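CELL division protein FTSZ homolog 1 (Methanocaldococcus jannaschii, PDB 1W5A) binds GTP, probably hydrolyses it, and probably polymerises into the contractile Z ring at the future division site. Local coordinates at residues G284-V289 with L334-G339. Numbering follows the deposited sequence.
Sequences GALIHV and LLVITG
Leu286 faces Val336 and His288 faces Leu334 as hydrogen-bonded pairs of the antiparallel segments 284-289 and 334-339, whose short strand axes come within 4.7 Å and run at 165° to one another. Each pair is closed by two backbone bonds; those between His288 and Leu334 are nearly straight, with 3.0 Å from His288 N to Leu334 O, whereas the bond from Val336 N to Leu286 O is more bent, 140° at the hydrogen. Thr338 N also bonds Gly284 O, approaching from above the carbonyl plane. Val336 O, which accepts Leu286 N, is also met by Ala285 CA in a C-H...O contact of 3.1 Å.

On one face of the sheet the side chains of Leu286 and Val336 cross at a slant, CB to CB at 4.0 Å. Val336 CG1, anti to the backbone N (chi1 -174°), lies against Leu286 CD1. Farther along this face His288 and Leu334 meet only through their CB atoms, 4.2 Å apart. The His288 imidazole turns off from Leu334, fixed at both nitrogens: ND1 is hydrogen-bonded to Gly221 O and NE2 to Thr322 OG1. Leu222 and Leu225 of helix 207-227 cover Leu286.

The other face carries Ala285, Ile287, Leu335 and Ile337. Ile287 and Leu335 lie alongside each other with a common direction and touch at Ile287 CG2 and Leu335 CD1, 3.8 Å apart. Ile337 folds its CD1 back to 3.7 Å from Ala285 CB. Val307 of helix 297-308 packs on both Ile287 and Leu335.

These are the two central strands of the mixed four-stranded sheet in the C-terminal domain of FtsZ, a domain of the same family clan as the C-terminal part of tubulin; helices 207-227 and 297-308 pack on its opposite faces, the former being the long helix that links it to the GTPase domain.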
loop_
_atom_site.group_PDB
_atom_site.type_symbol
_atom_site.label_atom_id
_atom_site.label_comp_id
_atom_site.label_asym_id
_atom_site.label_seq_id
_atom_site.Cartn_x
_atom_site.Cartn_y
_atom_site.Cartn_z
ATOM N N GLY A 284 -7.327 -0.242 -14.706
ATOM C CA GLY A 284 -7.656 0.962 -13.963
ATOM C C GLY A 284 -6.476 1.663 -13.314
ATOM O O GLY A 284 -5.326 1.239 -13.445
ATOM N N ALA A 285 -6.760 2.748 -12.601
ATOM C CA ALA A 285 -5.698 3.499 -11.947
ATOM C C ALA A 285 -6.219 4.427 -10.867
ATOM O O ALA A 285 -7.337 4.926 -10.939
ATOM C CB ALA A 285 -4.907 4.311 -12.986
ATOM N N LEU A 286 -5.385 4.638 -9.858
ATOM C CA LEU A 286 -5.691 5.536 -8.759
ATOM C C LEU A 286 -4.561 6.546 -8.842
ATOM O O LEU A 286 -3.386 6.168 -8.835
ATOM C CB LEU A 286 -5.652 4.787 -7.428
ATOM C CG LEU A 286 -6.723 3.715 -7.213
ATOM C CD1 LEU A 286 -6.071 2.435 -6.732
ATOM C CD2 LEU A 286 -7.734 4.201 -6.202
ATOM N N ILE A 287 -4.918 7.824 -8.944
ATOM C CA ILE A 287 -3.931 8.889 -9.070
ATOM C C ILE A 287 -4.036 9.863 -7.914
ATOM O O ILE A 287 -5.106 10.387 -7.645
ATOM C CB ILE A 287 -4.140 9.684 -10.382
ATOM C CG1 ILE A 287 -4.196 8.730 -11.579
ATOM C CG2 ILE A 287 -3.007 10.687 -10.565
ATOM C CD1 ILE A 287 -4.387 9.421 -12.913
ATOM N N HIS A 288 -2.930 10.112 -7.225
ATOM C CA HIS A 288 -2.956 11.056 -6.116
ATOM C C HIS A 288 -1.962 12.188 -6.358
ATOM O O HIS A 288 -0.752 11.993 -6.307
ATOM C CB HIS A 288 -2.639 10.351 -4.792
ATOM C CG HIS A 288 -2.918 11.188 -3.581
ATOM N ND1 HIS A 288 -2.928 10.669 -2.304
ATOM C CD2 HIS A 288 -3.191 12.508 -3.451
ATOM C CE1 HIS A 288 -3.193 11.633 -1.439
ATOM N NE2 HIS A 288 -3.357 12.760 -2.109
ATOM N N VAL A 289 -2.482 13.377 -6.625
ATOM C CA VAL A 289 -1.624 14.520 -6.869
ATOM C C VAL A 289 -1.478 15.288 -5.572
ATOM O O VAL A 289 -2.471 15.677 -4.957
ATOM C CB VAL A 289 -2.215 15.460 -7.944
ATOM C CG1 VAL A 289 -1.274 16.607 -8.184
ATOM C CG2 VAL A 289 -2.442 14.703 -9.231
ATOM N N LEU A 334 1.559 10.227 -7.195
ATOM C CA LEU A 334 1.593 8.808 -6.880
ATOM C C LEU A 334 0.665 8.151 -7.885
ATOM O O LEU A 334 -0.492 8.545 -8.025
ATOM C CB LEU A 334 1.073 8.525 -5.467
ATOM C CG LEU A 334 0.840 7.032 -5.182
ATOM C CD1 LEU A 334 2.184 6.304 -5.213
ATOM C CD2 LEU A 334 0.154 6.844 -3.819
ATOM N N LEU A 335 1.179 7.152 -8.585
ATOM C CA LEU A 335 0.406 6.431 -9.577
ATOM C C LEU A 335 0.256 4.976 -9.149
ATOM O O LEU A 335 1.217 4.347 -8.708
ATOM C CB LEU A 335 1.123 6.491 -10.933
ATOM C CG LEU A 335 0.507 7.275 -12.097
ATOM C CD1 LEU A 335 0.077 8.660 -11.651
ATOM C CD2 LEU A 335 1.530 7.367 -13.236
ATOM N N VAL A 336 -0.953 4.446 -9.271
ATOM C CA VAL A 336 -1.211 3.053 -8.943
ATOM C C VAL A 336 -1.950 2.448 -10.132
ATOM O O VAL A 336 -3.096 2.801 -10.407
ATOM C CB VAL A 336 -2.072 2.916 -7.662
ATOM C CG1 VAL A 336 -2.182 1.448 -7.273
ATOM C CG2 VAL A 336 -1.445 3.714 -6.523
ATOM N N ILE A 337 -1.279 1.562 -10.857
ATOM C CA ILE A 337 -1.884 0.924 -12.021
ATOM C C ILE A 337 -2.349 -0.483 -11.661
ATOM O O ILE A 337 -1.543 -1.344 -11.292
ATOM C CB ILE A 337 -0.882 0.859 -13.198
ATOM C CG1 ILE A 337 -0.330 2.255 -13.508
ATOM C CG2 ILE A 337 -1.549 0.317 -14.410
ATOM C CD1 ILE A 337 -1.374 3.348 -13.611
ATOM N N THR A 338 -3.652 -0.718 -11.774
ATOM C CA THR A 338 -4.223 -2.012 -11.406
ATOM C C THR A 338 -4.505 -2.919 -12.601
ATOM O O THR A 338 -4.460 -2.480 -13.746
ATOM C CB THR A 338 -5.533 -1.810 -10.631
ATOM O OG1 THR A 338 -6.482 -1.154 -11.481
ATOM C CG2 THR A 338 -5.308 -0.944 -9.423
ATOM N N GLY A 339 -4.800 -4.185 -12.313
ATOM C CA GLY A 339 -5.110 -5.151 -13.352
ATOM C C GLY A 339 -4.008 -5.431 -14.360
ATOM O O GLY A 339 -4.297 -5.615 -15.544
#